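Local coordinates for protein tRNA (guanine-N(1)-)-methyltransferase (Corynebacterium diphtheriae, PDB 7KFF) that probably transfers a methyl group from S-adenosyl-L-methionine to N1 of the guanine beside the anticodon in tRNA, as a knotted SPOUT-family methyltransferase, at residues A[84-89]-A[182-187]; A[146-149]-A[155-158]. All coordinates share one frame; numbering follows the deposited sequence.

Contact 1. Residues A[84-89]-A[182-187]; sequences PALDDV and KTYRVR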
ATOM      1  N   PRO A  84       8.744 -24.602   9.545  1.00 17.41           N
ATOM      2  CA  PRO A  84       8.157 -25.722   8.780  1.00 17.82           C
ATOM      3  C   PRO A  84       7.240 -25.270   7.655  1.00 17.24           C
ATOM      4  O   PRO A  84       7.246 -25.878   6.581  1.00 17.80           O
ATOM      5  CB  PRO A  84       7.436 -26.537   9.861  1.00 19.71           C
ATOM      6  CG  PRO A  84       8.258 -26.246  11.113  1.00 20.72           C
ATOM      7  CD  PRO A  84       8.609 -24.801  11.002  1.00 17.96           C
ATOM      8  N   ALA A  85       6.442 -24.215   7.872  1.00 15.68           N
ATOM      9  CA  ALA A  85       5.555 -23.716   6.828  1.00 16.48           C
ATOM     10  C   ALA A  85       6.356 -23.261   5.620  1.00 15.67           C
ATOM     11  O   ALA A  85       6.039 -23.602   4.474  1.00 15.90           O
ATOM     12  CB  ALA A  85       4.713 -22.570   7.387  1.00 16.71           C
ATOM     13  N   LEU A  86       7.407 -22.480   5.854  1.00 15.24           N
ATOM     14  CA  LEU A  86       8.208 -22.000   4.740  1.00 16.20           C
ATOM     15  C   LEU A  86       8.961 -23.133   4.057  1.00 16.20           C
ATOM     16  O   LEU A  86       9.146 -23.104   2.834  1.00 16.88           O
ATOM     17  CB  LEU A  86       9.183 -20.933   5.240  1.00 15.63           C
ATOM     18  CG  LEU A  86       8.515 -19.596   5.573  1.00 15.56           C
ATOM     19  CD1 LEU A  86       9.456 -18.754   6.424  1.00 17.55           C
ATOM     20  CD2 LEU A  86       8.147 -18.883   4.300  1.00 16.71           C
ATOM     21  N   ASP A  87       9.427 -24.121   4.829  1.00 16.97           N
ATOM     22  CA  ASP A  87      10.094 -25.280   4.245  1.00 17.78           C
ATOM     23  C   ASP A  87       9.154 -25.997   3.275  1.00 18.96           C
ATOM     24  O   ASP A  87       9.541 -26.365   2.162  1.00 19.56           O
ATOM     25  CB  ASP A  87      10.471 -26.280   5.342  1.00 18.90           C
ATOM     26  CG  ASP A  87      11.589 -25.811   6.279  1.00 20.86           C
ATOM     27  OD1 ASP A  87      12.266 -24.784   6.024  1.00 21.12           O
ATOM     28  OD2 ASP A  87      11.782 -26.491   7.327  1.00 22.84           O
ATOM     29  N   ASP A  88       7.909 -26.217   3.701  1.00 18.24           N
ATOM     30  CA  ASP A  88       6.960 -26.995   2.907  1.00 20.03           C
ATOM     31  C   ASP A  88       6.504 -26.219   1.680  1.00 19.36           C
ATOM     32  O   ASP A  88       6.391 -26.781   0.581  1.00 21.85           O
ATOM     33  CB  ASP A  88       5.759 -27.367   3.777  1.00 21.53           C
ATOM     34  CG  ASP A  88       6.051 -28.502   4.759  1.00 26.24           C
ATOM     35  OD1 ASP A  88       7.158 -29.092   4.735  1.00 28.03           O
ATOM     36  OD2 ASP A  88       5.142 -28.830   5.563  1.00 27.76           O
ATOM     37  N   VAL A  89       6.233 -24.926   1.837  1.00 18.25           N
ATOM     38  CA  VAL A  89       5.725 -24.178   0.690  1.00 19.64           C
ATOM     39  C   VAL A  89       6.796 -23.998  -0.381  1.00 23.58           C
ATOM     40  O   VAL A  89       6.474 -23.824  -1.560  1.00 25.72           O
ATOM     41  CB  VAL A  89       5.136 -22.836   1.159  1.00 19.59           C
ATOM     42  CG1 VAL A  89       4.875 -21.911  -0.006  1.00 21.73           C
ATOM     43  CG2 VAL A  89       3.890 -23.084   1.973  1.00 19.11           C
ATOM     44  N   LYS A 182      18.487 -19.849   3.706  1.00 16.84           N
ATOM     45  CA  LYS A 182      19.031 -21.109   3.210  1.00 18.86           C
ATOM     46  C   LYS A 182      18.225 -21.645   2.038  1.00 18.82           C
ATOM     47  O   LYS A 182      18.766 -22.377   1.201  1.00 21.14           O
ATOM     48  CB  LYS A 182      19.049 -22.152   4.331  1.00 22.18           C
ATOM     49  CG  LYS A 182      20.030 -21.844   5.439  1.00 24.80           C
ATOM     50  CD  LYS A 182      19.924 -22.888   6.547  1.00 29.63           C
ATOM     51  CE  LYS A 182      20.999 -22.705   7.602  1.00 35.68           C
ATOM     52  NZ  LYS A 182      20.828 -23.694   8.714  1.00 37.48           N
ATOM     53  N   THR A 183      16.943 -21.297   1.964  1.00 16.75           N
ATOM     54  CA  THR A 183      16.007 -21.848   0.996  1.00 18.15           C
ATOM     55  C   THR A 183      15.528 -20.838  -0.024  1.00 17.20           C
ATOM     56  O   THR A 183      15.171 -21.217  -1.142  1.00 18.45           O
ATOM     57  CB  THR A 183      14.782 -22.398   1.746  1.00 18.89           C
ATOM     58  OG1 THR A 183      15.231 -23.380   2.691  1.00 20.39           O
ATOM     59  CG2 THR A 183      13.779 -23.027   0.805  1.00 20.01           C
ATOM     60  N   TYR A 184      15.488 -19.573   0.354  1.00 15.69           N
ATOM     61  CA  TYR A 184      14.900 -18.523  -0.453  1.00 15.39           C
ATOM     62  C   TYR A 184      15.892 -17.380  -0.628  1.00 16.30           C
ATOM     63  O   TYR A 184      16.761 -17.158   0.213  1.00 15.99           O
ATOM     64  CB  TYR A 184      13.705 -17.913   0.280  1.00 14.83           C
ATOM     65  CG  TYR A 184      12.494 -18.801   0.491  1.00 14.24           C
ATOM     66  CD1 TYR A 184      11.459 -18.790  -0.420  1.00 15.28           C
ATOM     67  CD2 TYR A 184      12.367 -19.596   1.635  1.00 15.33           C
ATOM     68  CE1 TYR A 184      10.340 -19.552  -0.238  1.00 16.05           C
ATOM     69  CE2 TYR A 184      11.252 -20.381   1.830  1.00 15.04           C
ATOM     70  CZ  TYR A 184      10.233 -20.340   0.872  1.00 15.54           C
ATOM     71  OH  TYR A 184       9.084 -21.071   1.001  1.00 17.47           O
ATOM     72  N   ARG A 185      15.698 -16.595  -1.701  1.00 15.69           N
ATOM     73  CA  ARG A 185      16.164 -15.209  -1.714  1.00 14.80           C
ATOM     74  C   ARG A 185      15.155 -14.397  -0.917  1.00 13.72           C
ATOM     75  O   ARG A 185      13.968 -14.438  -1.240  1.00 15.27           O
ATOM     76  CB  ARG A 185      16.261 -14.711  -3.149  1.00 16.30           C
ATOM     77  CG  ARG A 185      17.464 -15.286  -3.912  1.00 18.52           C
ATOM     78  CD  ARG A 185      17.410 -14.972  -5.429  1.00 19.58           C
ATOM     79  NE  ARG A 185      16.298 -15.674  -6.056  1.00 19.19           N
ATOM     80  CZ  ARG A 185      15.260 -15.109  -6.666  1.00 18.70           C
ATOM     81  NH1 ARG A 185      15.166 -13.792  -6.801  1.00 19.91           N
ATOM     82  NH2 ARG A 185      14.294 -15.873  -7.151  1.00 19.85           N
ATOM     83  N   VAL A 186      15.587 -13.712   0.144  1.00 14.62           N
ATOM     84  CA  VAL A 186      14.673 -13.101   1.106  1.00 13.76           C
ATOM     85  C   VAL A 186      14.728 -11.586   0.977  1.00 14.00           C
ATOM     86  O   VAL A 186      15.814 -11.000   0.966  1.00 16.18           O
ATOM     87  CB  VAL A 186      14.994 -13.534   2.547  1.00 15.26           C
ATOM     88  CG1 VAL A 186      14.038 -12.903   3.539  1.00 16.52           C
ATOM     89  CG2 VAL A 186      14.956 -15.046   2.655  1.00 15.54           C
ATOM     90  N   ARG A 187      13.554 -10.956   0.915  1.00 13.29           N
ATOM     91  CA  ARG A 187      13.434  -9.507   0.918  1.00 13.11           C
ATOM     92  C   ARG A 187      12.361  -9.094   1.917  1.00 11.97           C
ATOM     93  O   ARG A 187      11.201  -9.497   1.800  1.00 13.99           O
ATOM     94  CB  ARG A 187      13.092  -8.998  -0.485  1.00 14.23           C
ATOM     95  CG  ARG A 187      12.607  -7.576  -0.521  1.00 14.62           C
ATOM     96  CD  ARG A 187      13.693  -6.484  -0.216  1.00 15.09           C
ATOM     97  NE  ARG A 187      13.018  -5.193  -0.264  1.00 14.72           N
ATOM     98  CZ  ARG A 187      12.791  -4.499  -1.372  1.00 15.42           C
ATOM     99  NH1 ARG A 187      12.053  -3.407  -1.349  1.00 15.22           N
ATOM    100  NH2 ARG A 187      13.326  -4.900  -2.506  1.00 16.17           N
TER
HETATM  101  O   HOH W   1      13.650 -25.446   3.635  1.00 26.98           O

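Contact 2. Residues A[146-149]-A[155-158]; sequences APFT and AWSN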
ATOM      1  N   ALA A 146      12.960  -2.501   3.329  1.00 14.68           N
ATOM      2  CA  ALA A 146      13.256  -1.544   2.277  1.00 14.84           C
ATOM      3  C   ALA A 146      11.986  -1.203   1.499  1.00 14.17           C
ATOM      4  O   ALA A 146      11.163  -2.089   1.212  1.00 14.49           O
ATOM      5  CB  ALA A 146      14.310  -2.110   1.331  1.00 16.53           C
ATOM      6  N   PRO A 147      11.789   0.058   1.144  1.00 14.48           N
ATOM      7  CA  PRO A 147      10.548   0.437   0.459  1.00 15.02           C
ATOM      8  C   PRO A 147      10.322  -0.299  -0.845  1.00 13.90           C
ATOM      9  O   PRO A 147      11.238  -0.464  -1.647  1.00 14.78           O
ATOM     10  CB  PRO A 147      10.735   1.934   0.189  1.00 17.41           C
ATOM     11  CG  PRO A 147      11.691   2.382   1.233  1.00 19.54           C
ATOM     12  CD  PRO A 147      12.627   1.236   1.444  1.00 17.21           C
ATOM     13  N   PHE A 148       9.070  -0.702  -1.061  1.00 13.46           N
ATOM     14  CA  PHE A 148       8.639  -1.209  -2.359  1.00 12.72           C
ATOM     15  C   PHE A 148       8.691  -0.087  -3.390  1.00 13.53           C
ATOM     16  O   PHE A 148       8.140   1.002  -3.175  1.00 15.47           O
ATOM     17  CB  PHE A 148       7.193  -1.717  -2.224  1.00 13.05           C
ATOM     18  CG  PHE A 148       6.635  -2.387  -3.458  1.00 12.47           C
ATOM     19  CD1 PHE A 148       7.385  -3.304  -4.190  1.00 13.28           C
ATOM     20  CD2 PHE A 148       5.340  -2.105  -3.878  1.00 12.69           C
ATOM     21  CE1 PHE A 148       6.864  -3.920  -5.293  1.00 13.00           C
ATOM     22  CE2 PHE A 148       4.825  -2.726  -4.997  1.00 13.90           C
ATOM     23  CZ  PHE A 148       5.576  -3.618  -5.696  1.00 12.89           C
ATOM     24  N   THR A 149       9.326  -0.363  -4.527  1.00 14.11           N
ATOM     25  CA  THR A 149       9.480   0.610  -5.598  1.00 14.62           C
ATOM     26  C   THR A 149       8.988   0.002  -6.905  1.00 14.36           C
ATOM     27  O   THR A 149       8.820  -1.212  -7.047  1.00 14.02           O
ATOM     28  CB  THR A 149      10.949   1.029  -5.787  1.00 17.02           C
ATOM     29  OG1 THR A 149      11.667  -0.105  -6.280  1.00 17.84           O
ATOM     30  CG2 THR A 149      11.566   1.572  -4.510  1.00 17.61           C
ATOM     31  N   ALA A 155      11.432  -5.915 -11.493  1.00 14.69           N
ATOM     32  CA  ALA A 155      12.269  -7.080 -11.211  1.00 14.77           C
ATOM     33  C   ALA A 155      11.417  -8.310 -10.904  1.00 14.31           C
ATOM     34  O   ALA A 155      11.632  -9.397 -11.457  1.00 15.32           O
ATOM     35  CB  ALA A 155      13.204  -6.792 -10.035  1.00 15.59           C
ATOM     36  N   TRP A 156      10.448  -8.154 -10.005  1.00 13.36           N
ATOM     37  CA  TRP A 156       9.705  -9.306  -9.515  1.00 13.71           C
ATOM     38  C   TRP A 156       8.727  -9.847 -10.552  1.00 13.76           C
ATOM     39  O   TRP A 156       8.332 -11.009 -10.450  1.00 14.67           O
ATOM     40  CB  TRP A 156       9.014  -8.974  -8.199  1.00 13.43           C
ATOM     41  CG  TRP A 156      10.015  -8.603  -7.126  1.00 13.55           C
ATOM     42  CD1 TRP A 156      11.360  -8.869  -7.131  1.00 14.93           C
ATOM     43  CD2 TRP A 156       9.761  -7.859  -5.927  1.00 13.61           C
ATOM     44  NE1 TRP A 156      11.953  -8.352  -5.994  1.00 15.31           N
ATOM     45  CE2 TRP A 156      10.990  -7.720  -5.249  1.00 14.67           C
ATOM     46  CE3 TRP A 156       8.608  -7.318  -5.350  1.00 13.70           C
ATOM     47  CZ2 TRP A 156      11.101  -7.039  -4.045  1.00 15.56           C
ATOM     48  CZ3 TRP A 156       8.719  -6.647  -4.142  1.00 14.21           C
ATOM     49  CH2 TRP A 156       9.965  -6.503  -3.510  1.00 14.77           C
ATOM     50  N   SER A 157       8.347  -9.045 -11.553  1.00 13.37           N
ATOM     51  CA  SER A 157       7.511  -9.561 -12.633  1.00 14.70           C
ATOM     52  C   SER A 157       8.197 -10.688 -13.395  1.00 14.96           C
ATOM     53  O   SER A 157       7.518 -11.435 -14.113  1.00 17.03           O
ATOM     54  CB  SER A 157       7.094  -8.433 -13.598  1.00 14.83           C
ATOM     55  OG  SER A 157       8.155  -7.967 -14.396  1.00 15.45           O
ATOM     56  N   ASN A 158       9.515 -10.843 -13.231  1.00 15.24           N
ATOM     57  CA  ASN A 158      10.267 -11.912 -13.877  1.00 15.77           C
ATOM     58  C   ASN A 158      10.347 -13.195 -13.055  1.00 16.43           C
ATOM     59  O   ASN A 158      10.904 -14.196 -13.533  1.00 18.96           O
ATOM     60  CB  ASN A 158      11.680 -11.420 -14.177  1.00 17.35           C
ATOM     61  CG  ASN A 158      11.689 -10.340 -15.227  1.00 18.29           C
ATOM     62  OD1 ASN A 158      11.495 -10.616 -16.403  1.00 19.45           O
ATOM     63  ND2 ASN A 158      11.904  -9.099 -14.806  1.00 18.97           N
TER

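Contact 1. Residues A[84-89]-A[182-187]
Tyr184, the residue leading into strand 185-190 of the parallel sheet in this SPOUT-family domain, reaches the buried side of helix 79-90 at Leu86 and Val89. Its CG stands anti to its own carbonyl carbon (chi1 -67°), which directs the phenol lengthwise at the helix, while the second torsion sets only the tilt of the ring. There the OH donates a hydrogen bond of 2.7 Å to Leu86 O. The donor lies in the carbonyl plane, on a lone pair, with a C=O...OH angle of 133°. The acceptor in turn sits at the ring edge, in the plane of the ring, with Tyr184 CE2 3.6 Å from Leu86 O. The Leu86 side chain crosses the phenol obliquely: its CB comes within 4.0 Å of Tyr184 CE2, while its CD2 lies 4.1 Å from Tyr184 OH. Val89 stands loosely beside the hydroxyl, its CB 4.3 Å from Tyr184 OH. Leu86 also packs on Leu138 and Val176, and both Leu86 and Val89 pack on Ile22 of strand 17-23, so the aliphatic residues knit the helix to the sheet. At the more open margin a water joins the segments: it bonds to Thr183 OG1 at 2.8 Å and donates, weakly, to Asp87 OD1. The other carboxylate oxygen, Asp87 OD2, forms a salt bridge with Arg246 of the second subunit, carrying the helix into the dimer. Tyrosine suits its place because one side chain supplies both a flat apolar body for the core and a polar end. The phenol donor is satisfied in this buried setting by a main-chain oxygen near the C-terminal end of the helix, where the helix dipole would probably weaken the acceptor somewhat less than the short in-plane bond favours it.

Contact 2. Residues A[146-149]-A[155-158]
With chi1 at -175°, Phe148 holds CG anti to its backbone N, and the ring leaves the loop after strand 146-147 in the direction of Trp156, whose own CG is anti to the carbonyl carbon (chi1 -61°) and swings the indole back from helix 150-156. The two aromatics come together at their near corners. Phe148 CE1 lies 3.5 Å from Trp156 CZ3, and the adjoining Phe148 CD1 is 3.6 Å from that same carbon; on the indole, CE3 is the next atom to be met, 3.8 Å from Phe148 CE1. Although the planes differ by just 13°, the phenyl ring and the six-membered ring of tryptophan are slid apart, their centroids separated by 5.6 Å, so they barely overlap. The attraction is therefore mainly dispersion, and the broad side chains, reaching each other from loop and helix, give the core a carbon-rich surface. Thr149 occupies the N-cap of the intervening helix, its hydroxyl capping a backbone N, and Asp152 accepts a bond from Thr149 N. The pair lies within a beta-alpha-beta crossover of the SPOUT-family sheet, from strand 146-147 through helix 150-156 to parallel strand 161-165. Helix 200-211 runs past both rings, giving Ile206 to each, Ala209 to Phe148 and Val210 to Trp156. Trp156 also rests on Leu137 and Leu139 of strand 137-141, while Phe148 packs on Val189 of strand 185-190 and meets Tyr194 of the second subunit.

From the N terminus the chain builds strands 17-23 and 46-52 before reaching helix 79-90, which supplies the first half of contact 1. Contact 1 closes after 92 intervening residues, and contact 2 lies nested inside that long loop, closing a short one of its own around helix 150-156. The longer closure ties an early helix to the start of strand 185-190; the shorter joins strand 146-147, outermost of the sheet within this chain, to the helix that follows it. Those two strands are neighbours in the sheet, and Arg187 bridges the contacts: its NH1 probably hydrogen-bonds to Ala146 O, while NH2 packs against Trp156. Both contacts also touch the second subunit.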